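Local atomic coordinates of NikO protein (Streptomyces tendae, PDB entry 4FQD), a protein that acts as an enolpyruvyl transferase of the MurA subfamily, is essential in nikkomycin biosynthesis, and probably transfers enolpyruvyl from phosphoenolpyruvate to a uridine nucleotide. Residues H35-V38 / T39-A43; D58-E61 / T62-G66; L389-D392 / G393-P397; R439-V442 / E443-K447. The protein carries 4 engineered substitutions. All coordinates share one frame; numbering follows the deposited sequence.

Interaction 1. Residues H35-V38 / T39-A43; sequences HSLV and TTVAA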
loop_
_atom_site.group_PDB
_atom_site.type_symbol
_atom_site.label_atom_id
_atom_site.label_comp_id
_atom_site.label_asym_id
_atom_site.label_seq_id
_atom_site.Cartn_x
_atom_site.Cartn_y
_atom_site.Cartn_z
ATOM N N HIS A 35 -23.177 -10.278 4.322
ATOM C CA HIS A 35 -23.426 -9.119 3.473
ATOM C C HIS A 35 -24.251 -9.470 2.233
ATOM O O HIS A 35 -25.033 -8.651 1.751
ATOM C CB HIS A 35 -22.105 -8.447 3.092
ATOM C CG HIS A 35 -21.343 -7.917 4.267
ATOM N ND1 HIS A 35 -20.006 -8.188 4.473
ATOM C CD2 HIS A 35 -21.730 -7.134 5.301
ATOM C CE1 HIS A 35 -19.605 -7.597 5.582
ATOM N NE2 HIS A 35 -20.631 -6.948 6.105
ATOM N N SER A 36 -24.079 -10.687 1.727
ATOM C CA SER A 36 -24.883 -11.165 0.605
ATOM C C SER A 36 -26.317 -11.415 1.051
ATOM O O SER A 36 -27.261 -11.222 0.286
ATOM C CB SER A 36 -24.294 -12.446 0.016
ATOM O OG SER A 36 -23.090 -12.183 -0.678
ATOM N N LEU A 37 -26.465 -11.855 2.297
ATOM C CA LEU A 37 -27.779 -12.063 2.887
ATOM C C LEU A 37 -28.564 -10.758 2.921
ATOM O O LEU A 37 -29.745 -10.726 2.582
ATOM C CB LEU A 37 -27.637 -12.623 4.302
ATOM C CG LEU A 37 -28.898 -12.607 5.166
ATOM C CD1 LEU A 37 -29.996 -13.456 4.550
ATOM C CD2 LEU A 37 -28.575 -13.084 6.565
ATOM N N VAL A 38 -27.894 -9.687 3.330
ATOM C CA VAL A 38 -28.510 -8.367 3.396
ATOM C C VAL A 38 -28.997 -7.907 2.026
ATOM O O VAL A 38 -30.144 -7.486 1.874
ATOM C CB VAL A 38 -27.532 -7.319 3.965
ATOM C CG1 VAL A 38 -28.063 -5.911 3.744
ATOM C CG2 VAL A 38 -27.275 -7.581 5.443
ATOM N N THR A 39 -28.124 -8.001 1.027
ATOM C CA THR A 39 -28.446 -7.534 -0.318
ATOM C C THR A 39 -29.497 -8.404 -1.007
ATOM O O THR A 39 -30.293 -7.910 -1.803
ATOM C CB THR A 39 -27.189 -7.445 -1.202
ATOM O OG1 THR A 39 -26.496 -8.698 -1.179
ATOM C CG2 THR A 39 -26.263 -6.351 -0.698
ATOM N N THR A 40 -29.496 -9.697 -0.701
ATOM C CA THR A 40 -30.488 -10.609 -1.258
ATOM C C THR A 40 -31.866 -10.309 -0.674
ATOM O O THR A 40 -32.866 -10.276 -1.392
ATOM C CB THR A 40 -30.126 -12.080 -0.986
ATOM O OG1 THR A 40 -28.842 -12.370 -1.551
ATOM C CG2 THR A 40 -31.163 -13.010 -1.599
ATOM N N VAL A 41 -31.906 -10.087 0.635
ATOM C CA VAL A 41 -33.140 -9.727 1.319
ATOM C C VAL A 41 -33.623 -8.354 0.860
ATOM O O VAL A 41 -34.819 -8.141 0.653
ATOM C CB VAL A 41 -32.953 -9.741 2.853
ATOM C CG1 VAL A 41 -34.100 -9.031 3.551
ATOM C CG2 VAL A 41 -32.821 -11.172 3.357
ATOM N N ALA A 42 -32.681 -7.431 0.689
ATOM C CA ALA A 42 -32.995 -6.083 0.225
ATOM C C ALA A 42 -33.638 -6.118 -1.157
ATOM O O ALA A 42 -34.584 -5.380 -1.431
ATOM C CB ALA A 42 -31.742 -5.223 0.206
ATOM N N ALA A 43 -33.117 -6.982 -2.021
ATOM C CA ALA A 43 -33.667 -7.153 -3.360
ATOM C C ALA A 43 -35.034 -7.824 -3.295
ATOM O O ALA A 43 -35.913 -7.546 -4.109
ATOM C CB ALA A 43 -32.717 -7.967 -4.220
#
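Successive helical turns join 35-38 to 39-43: Val41 N donates to Leu37 O at 3.0 Å, and Ala42 N to Val38 O at 2.8 Å, both four residues back along the chain. Thr39 N closes the preceding turn on His35 O at 3.2 Å, with an N-H...O angle of 162°. Residue pairs i and i+4 thus define a regular alpha-helical run through nearly the whole of helix 34-44.

The polar side-chain contact centres on Ser36 O, which accepts twice from the same residue. Thr40 N approaches it at 2.9 Å from one side of the carbonyl plane, and Thr40 OG1 comes from the opposite face at 2.7 Å, lying 36° out of that plane. The hydroxyl can fold back in this way because OG1 lies beside its own backbone N and anti to the carbonyl carbon (chi1 -59°). A valine in place of Thr40 would probably cost Ser36 O the hydroxyl donor on one face of its plane, weakening the double grip on a buried carbonyl. On another side of the helix, Leu37 and Val41 point the same way and lie alongside each other, with CD1 of Leu37 3.8 Å from CG2 of Val41. That methyl of Val41 also rests 3.2 Å from Leu37 O.

The segment is buried among several elements. Helix 219-231 receives Thr39 on Met224 and Thr40 on Val227, and Thr39 OG1 is hydrogen-bonded to Asp220 O; helix 60-71 meets Val38 and Val41, while Ile53 of strand 50-54 packs against Leu37, Thr40 and Val41.

Interaction 2. Residues D58-E61 / T62-G66; sequences DIVE and TAVLG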
loop_
_atom_site.group_PDB
_atom_site.type_symbol
_atom_site.label_atom_id
_atom_site.label_comp_id
_atom_site.label_asym_id
_atom_site.label_seq_id
_atom_site.Cartn_x
_atom_site.Cartn_y
_atom_site.Cartn_z
ATOM N N ASP A 58 -27.129 -18.169 10.704
ATOM C CA ASP A 58 -27.978 -17.946 11.866
ATOM C C ASP A 58 -27.368 -16.868 12.756
ATOM O O ASP A 58 -26.786 -17.162 13.801
ATOM C CB ASP A 58 -28.162 -19.247 12.649
ATOM C CG ASP A 58 -29.130 -19.100 13.806
ATOM O OD1 ASP A 58 -29.975 -18.179 13.767
ATOM O OD2 ASP A 58 -29.050 -19.910 14.754
ATOM N N ILE A 59 -27.498 -15.617 12.327
ATOM C CA ILE A 59 -26.931 -14.492 13.058
ATOM C C ILE A 59 -27.995 -13.452 13.389
ATOM O O ILE A 59 -29.184 -13.668 13.150
ATOM C CB ILE A 59 -25.792 -13.825 12.264
ATOM C CG1 ILE A 59 -26.278 -13.427 10.869
ATOM C CG2 ILE A 59 -24.599 -14.762 12.160
ATOM C CD1 ILE A 59 -25.210 -12.789 10.007
ATOM N N VAL A 60 -27.556 -12.324 13.939
ATOM C CA VAL A 60 -28.464 -11.257 14.350
ATOM C C VAL A 60 -29.241 -10.684 13.169
ATOM O O VAL A 60 -30.450 -10.465 13.260
ATOM C CB VAL A 60 -27.701 -10.118 15.058
ATOM C CG1 VAL A 60 -28.650 -8.987 15.428
ATOM C CG2 VAL A 60 -26.985 -10.647 16.293
ATOM N N GLU A 61 -28.539 -10.451 12.062
ATOM C CA GLU A 61 -29.139 -9.881 10.858
ATOM C C GLU A 61 -30.342 -10.691 10.377
ATOM O O GLU A 61 -31.379 -10.128 10.034
ATOM C CB GLU A 61 -28.099 -9.780 9.739
ATOM C CG GLU A 61 -26.955 -8.817 10.025
ATOM C CD GLU A 61 -27.327 -7.371 9.759
ATOM O OE1 GLU A 61 -28.281 -7.136 8.991
ATOM O OE2 GLU A 61 -26.667 -6.470 10.317
ATOM N N THR A 62 -30.193 -12.013 10.361
ATOM C CA THR A 62 -31.253 -12.902 9.900
ATOM C C THR A 62 -32.512 -12.764 10.750
ATOM O O THR A 62 -33.625 -12.695 10.225
ATOM C CB THR A 62 -30.805 -14.376 9.923
ATOM O OG1 THR A 62 -29.554 -14.510 9.239
ATOM C CG2 THR A 62 -31.843 -15.262 9.255
ATOM N N ALA A 63 -32.328 -12.718 12.065
ATOM C CA ALA A 63 -33.446 -12.617 12.994
ATOM C C ALA A 63 -34.179 -11.287 12.853
ATOM O O ALA A 63 -35.405 -11.254 12.764
ATOM C CB ALA A 63 -32.966 -12.812 14.426
ATOM N N VAL A 64 -33.421 -10.195 12.825
ATOM C CA VAL A 64 -34.007 -8.860 12.743
ATOM C C VAL A 64 -34.714 -8.629 11.410
ATOM O O VAL A 64 -35.841 -8.133 11.381
ATOM C CB VAL A 64 -32.952 -7.761 12.967
ATOM C CG1 VAL A 64 -33.595 -6.384 12.893
ATOM C CG2 VAL A 64 -32.262 -7.956 14.308
ATOM N N LEU A 65 -34.052 -8.993 10.314
ATOM C CA LEU A 65 -34.643 -8.869 8.983
ATOM C C LEU A 65 -35.936 -9.667 8.882
ATOM O O LEU A 65 -36.899 -9.232 8.251
ATOM C CB LEU A 65 -33.661 -9.331 7.904
ATOM C CG LEU A 65 -32.513 -8.382 7.553
ATOM C CD1 LEU A 65 -31.570 -9.034 6.552
ATOM C CD2 LEU A 65 -33.048 -7.068 7.008
ATOM N N GLY A 66 -35.951 -10.836 9.513
ATOM C CA GLY A 66 -37.137 -11.670 9.543
ATOM C C GLY A 66 -38.266 -11.009 10.307
ATOM O O GLY A 66 -39.427 -11.085 9.908
#
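The flat groups through which Val60 and Glu61 meet the next turn are their peptide carbonyls. Val64 N reaches Val60 O at 3.0 Å almost in line with the carbonyl bond, the C=O...N angle being 166°. At Glu61 O the donor Leu65 N, 2.9 Å away, is tilted 22° from the carbonyl plane, and Leu65 CG packs against the same oxygen at 3.2 Å. The Glu61 carboxylate turns elsewhere: its chain bends at chi2, and the side chain packs on Lys34 and Val38 of helix 34-44 and on Ile105.

Apolar contacts follow the same four-residue spacing. Val60 and Val64 lie side by side, with CG1 of Val60 3.9 Å from CG2 of Val64. In Val64, CG1 being anti to the backbone N (chi1 -179°), CG2 sits beside that N and 3.3 Å from Val60 O, so the valine branch lies against the carbonyl that its amide binds.

At the start of the turn, Ile59 crosses Thr62 at roughly a right angle, CG1 lying 3.8 Å from Thr62 OG1. The hydroxyl is hydrogen-bonded to Pro57 O, just ahead of the segment. Ala63 N makes a weak bond to Ile59 O at 3.5 Å, the first and longest of the i to i+4 series.

Ile59 holds the N-cap position of helix 60-71, and its hydrocarbon side chain has no atom that could accept from the first helical amides. What results is the opening turn of a helix with a nonpolar N-cap, packed beside helix 34-44 in the inverse alpha/beta barrel of the EPSP synthase family.

Interaction 3. Residues L389-D392 / G393-P397; sequences LRVD and GPCPP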
loop_
_atom_site.group_PDB
_atom_site.type_symbol
_atom_site.label_atom_id
_atom_site.label_comp_id
_atom_site.label_asym_id
_atom_site.label_seq_id
_atom_site.Cartn_x
_atom_site.Cartn_y
_atom_site.Cartn_z
ATOM N N LEU A 389 -0.933 0.704 9.829
ATOM C CA LEU A 389 -0.580 -0.171 10.939
ATOM C C LEU A 389 0.639 -1.008 10.569
ATOM O O LEU A 389 0.703 -1.580 9.480
ATOM C CB LEU A 389 -1.753 -1.086 11.295
ATOM C CG LEU A 389 -1.431 -2.308 12.161
ATOM C CD1 LEU A 389 -0.934 -1.887 13.536
ATOM C CD2 LEU A 389 -2.647 -3.216 12.277
ATOM N N ARG A 390 1.608 -1.072 11.475
ATOM C CA ARG A 390 2.812 -1.857 11.240
ATOM C C ARG A 390 2.998 -2.907 12.328
ATOM O O ARG A 390 2.826 -2.623 13.512
ATOM C CB ARG A 390 4.041 -0.951 11.172
ATOM C CG ARG A 390 5.308 -1.653 10.709
ATOM C CD ARG A 390 6.476 -1.316 11.618
ATOM N NE ARG A 390 6.566 0.117 11.882
ATOM C CZ ARG A 390 7.002 0.641 13.022
ATOM N NH1 ARG A 390 7.388 -0.152 14.014
ATOM N NH2 ARG A 390 7.049 1.956 13.175
ATOM N N VAL A 391 3.342 -4.124 11.919
ATOM C CA VAL A 391 3.621 -5.200 12.859
ATOM C C VAL A 391 5.085 -5.620 12.765
ATOM O O VAL A 391 5.568 -5.984 11.692
ATOM C CB VAL A 391 2.715 -6.423 12.608
ATOM C CG1 VAL A 391 3.099 -7.570 13.530
ATOM C CG2 VAL A 391 1.253 -6.046 12.798
ATOM N N ASP A 392 5.787 -5.562 13.892
ATOM C CA ASP A 392 7.206 -5.903 13.931
ATOM C C ASP A 392 7.432 -7.374 14.254
ATOM O O ASP A 392 7.751 -7.729 15.388
ATOM C CB ASP A 392 7.939 -5.029 14.951
ATOM C CG ASP A 392 8.046 -3.585 14.508
ATOM O OD1 ASP A 392 8.204 -3.349 13.293
ATOM O OD2 ASP A 392 7.975 -2.688 15.374
ATOM N N GLY A 393 7.272 -8.229 13.249
ATOM C CA GLY A 393 7.496 -9.651 13.420
ATOM C C GLY A 393 8.972 -9.998 13.397
ATOM O O GLY A 393 9.766 -9.287 12.781
ATOM N N PRO A 394 9.353 -11.101 14.062
ATOM C CA PRO A 394 8.455 -11.994 14.803
ATOM C C PRO A 394 8.088 -11.438 16.175
ATOM O O PRO A 394 8.959 -10.962 16.903
ATOM C CB PRO A 394 9.291 -13.272 14.976
ATOM C CG PRO A 394 10.512 -13.090 14.114
ATOM C CD PRO A 394 10.727 -11.620 14.035
ATOM N N CYS A 395 6.805 -11.497 16.513
ATOM C CA CYS A 395 6.337 -11.075 17.828
ATOM C C CYS A 395 5.040 -11.786 18.208
ATOM O O CYS A 395 4.014 -11.138 18.418
ATOM C CB CYS A 395 6.135 -9.559 17.858
ATOM S SG CYS A 395 5.042 -8.926 16.563
ATOM N N PRO A 396 5.083 -13.124 18.312
ATOM C CA PRO A 396 3.859 -13.879 18.598
ATOM C C PRO A 396 3.351 -13.603 20.007
ATOM O O PRO A 396 4.155 -13.358 20.905
ATOM C CB PRO A 396 4.314 -15.334 18.472
ATOM C CG PRO A 396 5.758 -15.300 18.811
ATOM C CD PRO A 396 6.274 -13.991 18.291
ATOM N N PRO A 397 2.022 -13.633 20.198
ATOM C CA PRO A 397 1.415 -13.388 21.510
ATOM C C PRO A 397 1.822 -14.463 22.512
ATOM O O PRO A 397 1.810 -15.648 22.175
ATOM C CB PRO A 397 -0.088 -13.467 21.220
ATOM C CG PRO A 397 -0.196 -14.292 19.980
ATOM C CD PRO A 397 1.015 -13.947 19.170
#
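Val391 presents CG1 to the sulfur of Cys395, with CG1 and SG 3.8 Å apart, a nonpolar touch between the end of a strand and the loop leaving it. The sulfur is brought back over the chain by the first torsion of Cys395, which places SG between the backbone N and the carbonyl carbon of its own residue. There it also lies 3.2 Å from Asp392 O, so that one atom meets both a methyl and a backbone oxygen.

Between these residues the chain bends sharply. Gly393 N approaches Val391 O at 3.2 Å with an N-H...O angle of only 132°, a weak bond; together with Asp392 backbone angles of -91° and 79° it fits an inverse gamma turn. The peptide linking Gly393 to Pro394 is cis, a second local kink before Cys395 swings back.

Arg390 and Asp392, two residues apart on strand 388-393, form a salt bridge in which Arg390 NH1 is 2.9 Å from Asp392 OD2, though the hydrogen bond itself is bent and weak; a second weak one runs from NH1 to OD1 at 3.4 Å. Asp392 CG lies at the guanidinium edge, in its plane. The guanidinium has other acceptors across the dimer: NE bonds Ala185 O of the second subunit, and NH2 makes a weak bond to Lys184 O of that subunit.

Across this turn the non-covalent contacts are slight, one weak backbone bond and the sulfur's packing on the Val391 methyl, whereas the charged pair lies within the strand. The aspartate probably helps to hold and orient an arginine whose remaining nitrogens serve the subunit interface.

Interaction 4. Residues R439-V442 / E443-K447; sequences RDLV and EDLVK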
loop_
_atom_site.group_PDB
_atom_site.type_symbol
_atom_site.label_atom_id
_atom_site.label_comp_id
_atom_site.label_asym_id
_atom_site.label_seq_id
_atom_site.Cartn_x
_atom_site.Cartn_y
_atom_site.Cartn_z
ATOM N N ARG A 439 -22.059 -17.222 13.870
ATOM C CA ARG A 439 -23.172 -17.909 14.513
ATOM C C ARG A 439 -22.879 -18.085 15.997
ATOM O O ARG A 439 -23.654 -17.657 16.853
ATOM C CB ARG A 439 -23.398 -19.276 13.867
ATOM C CG ARG A 439 -24.577 -20.043 14.439
ATOM C CD ARG A 439 -24.490 -21.522 14.105
ATOM N NE ARG A 439 -23.297 -22.135 14.683
ATOM C CZ ARG A 439 -23.225 -22.604 15.924
ATOM N NH1 ARG A 439 -24.279 -22.532 16.727
ATOM N NH2 ARG A 439 -22.098 -23.145 16.367
ATOM N N ASP A 440 -21.747 -18.718 16.283
ATOM C CA ASP A 440 -21.286 -18.927 17.647
ATOM C C ASP A 440 -19.812 -19.308 17.593
ATOM O O ASP A 440 -19.462 -20.485 17.695
ATOM C CB ASP A 440 -22.096 -20.033 18.325
ATOM C CG ASP A 440 -22.027 -19.966 19.838
ATOM O OD1 ASP A 440 -21.033 -19.427 20.370
ATOM O OD2 ASP A 440 -22.968 -20.458 20.497
ATOM N N LEU A 441 -18.958 -18.304 17.418
ATOM C CA LEU A 441 -17.527 -18.519 17.225
ATOM C C LEU A 441 -16.879 -19.245 18.401
ATOM O O LEU A 441 -15.997 -20.083 18.212
ATOM C CB LEU A 441 -16.816 -17.188 16.971
ATOM C CG LEU A 441 -15.315 -17.262 16.677
ATOM C CD1 LEU A 441 -15.047 -18.142 15.465
ATOM C CD2 LEU A 441 -14.737 -15.871 16.473
ATOM N N VAL A 442 -17.321 -18.920 19.612
ATOM C CA VAL A 442 -16.795 -19.563 20.811
ATOM C C VAL A 442 -17.101 -21.059 20.813
ATOM O O VAL A 442 -16.213 -21.880 21.043
ATOM C CB VAL A 442 -17.356 -18.915 22.093
ATOM C CG1 VAL A 442 -16.996 -19.747 23.314
ATOM C CG2 VAL A 442 -16.836 -17.494 22.237
ATOM N N GLU A 443 -18.356 -21.405 20.542
ATOM C CA GLU A 443 -18.779 -22.801 20.513
ATOM C C GLU A 443 -18.033 -23.601 19.449
ATOM O O GLU A 443 -17.633 -24.741 19.686
ATOM C CB GLU A 443 -20.286 -22.901 20.276
ATOM C CG GLU A 443 -20.799 -24.326 20.155
ATOM C CD GLU A 443 -22.260 -24.388 19.754
ATOM O OE1 GLU A 443 -23.098 -23.784 20.456
ATOM O OE2 GLU A 443 -22.569 -25.036 18.731
ATOM N N ASP A 444 -17.846 -22.998 18.279
ATOM C CA ASP A 444 -17.140 -23.655 17.183
ATOM C C ASP A 444 -15.674 -23.905 17.523
ATOM O O ASP A 444 -15.116 -24.943 17.168
ATOM C CB ASP A 444 -17.253 -22.836 15.895
ATOM C CG ASP A 444 -18.639 -22.899 15.286
ATOM O OD1 ASP A 444 -19.362 -23.881 15.556
ATOM O OD2 ASP A 444 -19.006 -21.971 14.533
ATOM N N LEU A 445 -15.058 -22.949 18.212
ATOM C CA LEU A 445 -13.663 -23.077 18.622
ATOM C C LEU A 445 -13.498 -24.132 19.711
ATOM O O LEU A 445 -12.607 -24.978 19.631
ATOM C CB LEU A 445 -13.116 -21.730 19.100
ATOM C CG LEU A 445 -12.749 -20.727 18.004
ATOM C CD1 LEU A 445 -12.417 -19.373 18.605
ATOM C CD2 LEU A 445 -11.582 -21.245 17.179
ATOM N N VAL A 446 -14.358 -24.071 20.723
ATOM C CA VAL A 446 -14.361 -25.048 21.809
ATOM C C VAL A 446 -14.520 -26.463 21.256
ATOM O O VAL A 446 -13.919 -27.415 21.758
ATOM C CB VAL A 446 -15.491 -24.747 22.823
ATOM C CG1 VAL A 446 -15.723 -25.930 23.756
ATOM C CG2 VAL A 446 -15.171 -23.486 23.616
ATOM N N LYS A 447 -15.319 -26.581 20.201
ATOM C CA LYS A 447 -15.554 -27.856 19.539
ATOM C C LYS A 447 -14.259 -28.420 18.957
ATOM O O LYS A 447 -14.111 -29.634 18.807
ATOM C CB LYS A 447 -16.594 -27.676 18.433
ATOM C CG LYS A 447 -17.256 -28.958 17.971
ATOM C CD LYS A 447 -18.233 -28.683 16.839
ATOM C CE LYS A 447 -19.290 -27.668 17.250
ATOM N NZ LYS A 447 -20.194 -27.323 16.116
HETATM O O HOH W 1 -20.902 -22.923 12.834
HETATM O O HOH W 2 -19.514 -19.534 14.544
#
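A helix start capped by Asp440 and carrying a salt-bridge network of Arg439, Glu443, Asp444 and Lys447 lies at the N-terminal end of helix 441-447. Asp440 is the N-cap: its OD1 accepts from Glu443 N at 3.3 Å, a weak bond though fairly straight (161°). Its carbonyl is engaged as well, by Asp444 N at 3.0 Å.

Arg439 supplies the charge. Its chain runs out extended and then bends at chi3 (62°), which brings NH2 between two carboxylates. Asp444 OD1 receives NH2 at 2.9 Å in the guanidinium plane, while Glu443 OE2, 3.1 Å from the same NH2, lies tilted from it. Neither acid is coplanar with the guanidinium; the Asp444 carboxylate is turned 55° against it. CB of Asp440 lies over one guanidinium face, offset toward the rim. A water accepts from Arg439 NE and donates to Asp444 OD2, and a second links Asp440 N to that oxygen. Lys447 NZ adds a longer bridge to Asp444 OD1 at 3.6 Å.

OD2 of Asp440 and OE1 of Glu443 are 3.3 Å apart, two acceptors whose mutual repulsion the nearby arginine probably eases. Replacing Arg439 with methionine would probably leave Glu443 without its cation and Asp444 dependent on Lys447, with the first water losing a donor.

The buried side of the helix is apolar: Leu441 CG meets Leu445 CD1 at 4.1 Å. Trp271 of helix 265-278 and Leu416 of helix 409-419 pack on Leu445, while Ile452 of strand 451-456 meets Val442, Leu445 and Val446.

How the interactions relate
Each of the four contacts joins adjoining segments, so none closes a long loop; they follow in series from the N terminus, without nesting or crossing. Interaction 1 in helix 34-44 touches interaction 2 at the start of helix 60-71: Leu37 CD2 lies 3.2 Å from Thr62 OG1, and Val41 CG1 3.9 Å from Leu65 CD1. Much later in the chain, interaction 4 returns beside that helix start, where Ile59 CG2 is 3.9 Å from Arg439 N. Interaction 3 stands apart at the end of strand 388-393, its centre about 36 Å from that of interaction 2, on the other side of the chain's centre, and about 26 Å from that of interaction 4.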